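Local structure of UPF0234 protein XC_3703 (5B7W) at residues A[133-136]-A[137-141]; A[9-12]-A[13-16]; A[23-26]-A[27-30]. The protein binds the second messenger cyclic di-GMP and regulates virulence and biofilm formation, promoting DNA binding by a LysR-type transcriptional regulator when the dinucleotide is absent. All coordinates share one frame; numbering follows the deposited sequence.

Contact 1: A[133-136]-A[137-141]; sequences KKRD and DLQDA
Lys133 and Asp137 carry the charged part of this contact: NZ of Lys133 forms a salt bridge with OD2 of Asp137 at 3.2 Å. The two side chains cross at about a right angle, and the same oxygen also lies against the lysine methylenes, CE of Lys133 coming within 3.0 Å of Asp137 OD2. With CG held between the backbone N and the carbonyl carbon (chi1 45°) and a second bend at chi2 (82°), the lysine chain folds back, although its CB starts out away from the helix. Asp137 is buried, and its side chain also touches Lys118.

Backbone bonds open helix 135-146. Asp137 N makes a weak bond to Lys134 O and Leu138 N a weak one to Arg135 O, before regular i to i+4 bonds take over: Gln139 N to Arg135 O at 3.1 Å and Asp140 N to Asp136 O at 3.0 Å. This first turn belongs to the RRM-like domain I and follows strand 127-132 after a two-residue link. Lys133, Arg135 and Asp136 probably contribute to a cyclic di-GMP site, together with Asp161 near the C-terminus.

Van der Waals contacts come from Arg135, whose chain bends at chi2 and runs forward along the helix, over the next turn. Its NH1 lies 3.2 Å from Gln139 CB. NH1 of Arg135 is also 3.0 Å from Gln139 N, near the guanidinium plane, but both are donors and they do not bond; the guanidinium and the side-chain amide of Gln139 are turned 65° apart. CD of Arg135 rests 4.0 Å from Leu138 CD1, the leucine being buried against Pro2.

Contact 2: A[9-12]-A[13-16]; sequences EVDK and HELT
Val10 points toward the helix that follows, and its CG1 meets Leu15 CB at 4.1 Å; the two side chains cross at about a right angle. Asp11 comes next, as N-cap of helix 12-26. With CG anti to the backbone N (chi1 -175°), its carboxylate swings under the first turn, where OD1 takes a nearly straight bond from Glu14 N at 2.9 Å (165°) on its anti lone pair. The same oxygen receives a weak, bent bond from His13 N at 3.0 Å, so one carboxylate oxygen serves two amides at the helix start, where the helix dipole would probably favour its negative charge. CG of Glu14 also packs 3.4 Å from Asp11 OD1, while the Glu14 carboxylate reaches away to a salt bridge with Arg71. The carbonyl of Asp11 begins the regular helix bonding by accepting from Leu15 N at 3.0 Å. Lys12 O is gripped twice by Thr16, through OG1 at 2.9 Å and through its backbone N at 3.2 Å. The loop carrying this cap leads from strand 3-7 of domain I into helix 12-26 of domain II, with Val10 and Leu15 lying against Val96 of strand 90-96 and Leu15 and Thr16 against Leu41 of strand 38-42.

Contact 3: A[23-26]-A[27-30]; sequences NREL and DTRF
The C-terminal end of helix 12-26 unwinds here through a type I beta turn from Leu26 to Arg29. Thr28 reaches back to Glu25 O with both its hydroxyl and its amide, OG1 bonding at 2.9 Å and N at 3.2 Å. Both donors approach from the same face of the carbonyl plane, OG1 tilted 29° from it and N standing well above it. Holding OG1 between the backbone N and the carbonyl carbon (chi1 68°) aims the hydroxyl back at the helix and sets CG2 3.5 Å from Arg24 O. Asp27 N shares itself weakly between Asn23 O and Arg24 O. In domain II, an RRM-like fold, this turn leads from the helix into the loop before strand 38-42; Leu26 is buried against Met60 and Ile63 of helix 54-70 and Phe39 of that strand. The turn itself closes with Arg29 N bonding to Leu26 O at 3.3 Å, and a water bridges Leu26 O and Arg29 O, donating to each at 2.7 Å. Glu25 and Arg29 send their charged ends elsewhere, to salt bridges with Arg67 and Asp31 respectively, while Arg29 CG passes 3.6 Å from Glu25 O.

Contacts 2 and 3 mark the beginning and end of helix 12-26, their centres 21 Å apart, whereas contact 1 opens helix 135-146 in the other RRM-like domain, its centre 47 Å from that of contact 3. Both helix starts bring in an aspartate, but differently: in contact 2 it accepts backbone amides, in contact 1 it pairs with a lysine. The helix end relies instead on a threonine donating to a carbonyl and on water. Contacts 2 and 3 lie at the surface with one buried leucine each; contact 1 is partly buried, and it alone includes residues of the inferred cyclic di-GMP site.

Contact 1: A[133-136]-A[137-141]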
# COMPACT_ATOMS: atom_id res chain seq x y z
N LYS A 133 17.39 -23.85 0.11
CA LYS A 133 18.36 -24.68 0.81
C LYS A 133 19.40 -23.85 1.54
O LYS A 133 19.92 -24.28 2.57
CB LYS A 133 19.02 -25.68 -0.15
CG LYS A 133 19.50 -25.15 -1.51
CD LYS A 133 20.86 -24.48 -1.42
CE LYS A 133 21.46 -24.22 -2.80
NZ LYS A 133 22.50 -23.16 -2.75
N LYS A 134 19.71 -22.65 1.04
CA LYS A 134 20.69 -21.77 1.67
C LYS A 134 20.17 -20.34 1.71
O LYS A 134 19.25 -19.96 0.97
CB LYS A 134 22.04 -21.82 0.95
CG LYS A 134 22.82 -23.11 1.17
CD LYS A 134 24.27 -22.95 0.77
CE LYS A 134 25.18 -23.74 1.70
NZ LYS A 134 25.90 -22.84 2.64
N ARG A 135 20.78 -19.54 2.59
CA ARG A 135 20.32 -18.17 2.82
C ARG A 135 20.51 -17.29 1.58
O ARG A 135 19.68 -16.42 1.32
CB ARG A 135 21.06 -17.58 4.02
CG ARG A 135 20.82 -16.10 4.25
CD ARG A 135 19.36 -15.80 4.54
NE ARG A 135 19.13 -14.37 4.74
CZ ARG A 135 18.96 -13.50 3.76
NH1 ARG A 135 18.98 -13.90 2.49
NH2 ARG A 135 18.75 -12.22 4.04
N ASP A 136 21.59 -17.52 0.83
CA ASP A 136 21.88 -16.67 -0.33
C ASP A 136 20.87 -16.87 -1.46
O ASP A 136 20.72 -16.00 -2.32
CB ASP A 136 23.29 -16.94 -0.84
CG ASP A 136 24.35 -16.44 0.10
OD1 ASP A 136 25.55 -16.57 -0.23
OD2 ASP A 136 24.00 -15.92 1.18
N ASP A 137 20.21 -18.03 -1.50
CA ASP A 137 19.07 -18.20 -2.41
C ASP A 137 17.90 -17.34 -1.98
O ASP A 137 17.11 -16.90 -2.82
CB ASP A 137 18.62 -19.66 -2.47
CG ASP A 137 19.73 -20.60 -2.91
OD1 ASP A 137 20.71 -20.13 -3.52
OD2 ASP A 137 19.59 -21.82 -2.66
N LEU A 138 17.75 -17.11 -0.67
CA LEU A 138 16.65 -16.29 -0.18
C LEU A 138 16.87 -14.83 -0.56
O LEU A 138 15.95 -14.17 -1.06
CB LEU A 138 16.51 -16.45 1.33
CG LEU A 138 16.24 -17.86 1.85
CD1 LEU A 138 16.20 -17.87 3.38
CD2 LEU A 138 14.96 -18.42 1.27
N GLN A 139 18.09 -14.32 -0.35
CA GLN A 139 18.40 -12.96 -0.78
C GLN A 139 18.27 -12.83 -2.29
O GLN A 139 17.78 -11.81 -2.79
CB GLN A 139 19.81 -12.57 -0.33
CG GLN A 139 20.30 -11.24 -0.89
CD GLN A 139 19.70 -10.04 -0.17
OE1 GLN A 139 18.54 -9.70 -0.38
NE2 GLN A 139 20.50 -9.40 0.67
N ASP A 140 18.70 -13.85 -3.04
CA ASP A 140 18.49 -13.85 -4.48
C ASP A 140 17.01 -13.71 -4.81
O ASP A 140 16.64 -13.02 -5.76
CB ASP A 140 19.06 -15.13 -5.10
CG ASP A 140 20.54 -15.02 -5.38
OD1 ASP A 140 21.22 -14.19 -4.74
OD2 ASP A 140 21.04 -15.77 -6.26
N ALA A 141 16.14 -14.36 -4.02
CA ALA A 141 14.71 -14.14 -4.18
C ALA A 141 14.31 -12.76 -3.69
O ALA A 141 13.52 -12.07 -4.34
CB ALA A 141 13.93 -15.23 -3.43

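Contact 2: A[9-12]-A[13-16]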
# COMPACT_ATOMS: atom_id res chain seq x y z
N GLU A 9 2.23 -5.08 4.19
CA GLU A 9 1.54 -4.57 5.37
C GLU A 9 1.83 -3.08 5.54
O GLU A 9 2.87 -2.58 5.12
CB GLU A 9 1.96 -5.32 6.63
CG GLU A 9 1.56 -6.79 6.63
CD GLU A 9 1.93 -7.50 7.91
OE1 GLU A 9 2.64 -6.89 8.75
OE2 GLU A 9 1.52 -8.66 8.09
N VAL A 10 0.88 -2.40 6.16
CA VAL A 10 1.00 -0.98 6.49
C VAL A 10 0.75 -0.83 7.99
O VAL A 10 -0.23 -1.37 8.51
CB VAL A 10 -0.00 -0.12 5.69
CG1 VAL A 10 0.12 1.34 6.08
CG2 VAL A 10 0.22 -0.31 4.20
N ASP A 11 1.65 -0.12 8.67
CA ASP A 11 1.49 0.11 10.10
C ASP A 11 0.20 0.88 10.36
O ASP A 11 -0.04 1.94 9.78
CB ASP A 11 2.69 0.88 10.65
CG ASP A 11 2.64 1.05 12.15
OD1 ASP A 11 2.10 2.08 12.61
OD2 ASP A 11 3.13 0.15 12.87
N LYS A 12 -0.64 0.32 11.24
CA LYS A 12 -1.96 0.91 11.46
C LYS A 12 -1.88 2.28 12.13
O LYS A 12 -2.73 3.14 11.88
CB LYS A 12 -2.83 -0.03 12.30
CG LYS A 12 -2.39 -0.20 13.74
CD LYS A 12 -3.56 -0.60 14.63
CE LYS A 12 -4.59 0.52 14.70
NZ LYS A 12 -5.74 0.17 15.58
N HIS A 13 -0.87 2.51 12.97
CA HIS A 13 -0.74 3.81 13.62
C HIS A 13 -0.25 4.86 12.65
O HIS A 13 -0.79 5.97 12.58
CB HIS A 13 0.19 3.72 14.83
CG HIS A 13 0.58 5.06 15.37
ND1 HIS A 13 -0.33 5.91 15.96
CD2 HIS A 13 1.76 5.72 15.37
CE1 HIS A 13 0.29 7.03 16.32
NE2 HIS A 13 1.56 6.93 15.97
N GLU A 14 0.80 4.54 11.88
CA GLU A 14 1.34 5.51 10.93
C GLU A 14 0.31 5.84 9.85
O GLU A 14 0.25 6.97 9.36
CB GLU A 14 2.63 4.98 10.30
CG GLU A 14 3.77 4.77 11.29
CD GLU A 14 4.44 6.07 11.72
OE1 GLU A 14 3.86 7.16 11.52
OE2 GLU A 14 5.57 6.00 12.27
N LEU A 15 -0.50 4.85 9.46
CA LEU A 15 -1.61 5.13 8.55
C LEU A 15 -2.58 6.12 9.16
O LEU A 15 -3.10 7.01 8.48
CB LEU A 15 -2.32 3.83 8.17
CG LEU A 15 -3.55 3.97 7.27
CD1 LEU A 15 -3.21 4.70 5.98
CD2 LEU A 15 -4.14 2.60 6.96
N THR A 16 -2.84 5.99 10.47
CA THR A 16 -3.70 6.94 11.16
C THR A 16 -3.04 8.30 11.28
O THR A 16 -3.69 9.34 11.10
CB THR A 16 -4.08 6.40 12.54
OG1 THR A 16 -4.74 5.14 12.40
CG2 THR A 16 -5.00 7.37 13.27

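Contact 3: A[23-26]-A[27-30]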
# COMPACT_ATOMS: atom_id res chain seq x y z
N ASN A 23 -5.43 15.93 7.30
CA ASN A 23 -6.52 16.82 7.71
C ASN A 23 -5.97 18.10 8.33
O ASN A 23 -6.50 19.19 8.07
CB ASN A 23 -7.45 16.10 8.68
CG ASN A 23 -8.41 15.17 7.98
OD1 ASN A 23 -9.03 15.53 6.98
ND2 ASN A 23 -8.55 13.95 8.50
N ARG A 24 -4.93 17.99 9.15
CA ARG A 24 -4.29 19.18 9.71
C ARG A 24 -3.71 20.05 8.61
O ARG A 24 -3.74 21.29 8.69
CB ARG A 24 -3.20 18.78 10.70
CG ARG A 24 -3.71 18.52 12.11
CD ARG A 24 -3.52 19.75 12.99
NE ARG A 24 -2.10 20.03 13.23
CZ ARG A 24 -1.41 19.54 14.25
NH1 ARG A 24 -2.00 18.75 15.14
NH2 ARG A 24 -0.12 19.85 14.39
N GLU A 25 -3.17 19.43 7.55
CA GLU A 25 -2.55 20.20 6.48
C GLU A 25 -3.59 20.96 5.67
O GLU A 25 -3.33 22.07 5.20
CB GLU A 25 -1.74 19.27 5.58
CG GLU A 25 -0.68 19.97 4.75
CD GLU A 25 0.44 19.03 4.33
OE1 GLU A 25 0.42 18.56 3.18
OE2 GLU A 25 1.33 18.77 5.16
N LEU A 26 -4.79 20.38 5.51
CA LEU A 26 -5.86 21.09 4.81
C LEU A 26 -6.29 22.33 5.56
O LEU A 26 -6.65 23.34 4.94
CB LEU A 26 -7.06 20.16 4.61
CG LEU A 26 -7.04 19.24 3.39
CD1 LEU A 26 -8.36 18.48 3.32
CD2 LEU A 26 -6.81 20.04 2.13
N ASP A 27 -6.27 22.29 6.90
CA ASP A 27 -6.68 23.43 7.71
C ASP A 27 -5.72 24.60 7.60
O ASP A 27 -6.07 25.71 8.03
CB ASP A 27 -6.82 23.00 9.17
CG ASP A 27 -7.72 21.80 9.35
OD1 ASP A 27 -8.66 21.63 8.53
OD2 ASP A 27 -7.51 21.02 10.30
N THR A 28 -4.52 24.40 7.06
CA THR A 28 -3.53 25.46 6.91
C THR A 28 -3.40 25.94 5.47
O THR A 28 -2.63 26.88 5.22
CB THR A 28 -2.16 24.99 7.42
OG1 THR A 28 -1.65 23.97 6.55
CG2 THR A 28 -2.28 24.45 8.83
N ARG A 29 -4.11 25.33 4.53
CA ARG A 29 -4.02 25.70 3.12
C ARG A 29 -5.04 26.78 2.80
O ARG A 29 -6.21 26.68 3.19
CB ARG A 29 -4.21 24.48 2.23
CG ARG A 29 -2.92 23.70 1.99
CD ARG A 29 -2.40 23.93 0.59
NE ARG A 29 -2.96 22.97 -0.35
CZ ARG A 29 -3.11 23.19 -1.66
NH1 ARG A 29 -2.75 24.35 -2.18
NH2 ARG A 29 -3.62 22.24 -2.43
N PHE A 30 -4.60 27.80 2.06
CA PHE A 30 -5.44 28.98 1.85
C PHE A 30 -6.56 28.70 0.85
O PHE A 30 -7.62 29.32 0.94
CB PHE A 30 -4.59 30.15 1.36
CG PHE A 30 -3.46 30.51 2.29
CD1 PHE A 30 -3.50 30.17 3.64
CD2 PHE A 30 -2.35 31.20 1.82
CE1 PHE A 30 -2.46 30.50 4.49
CE2 PHE A 30 -1.31 31.54 2.67
CZ PHE A 30 -1.37 31.18 4.00
O HOH W 1 -8.04 25.68 4.93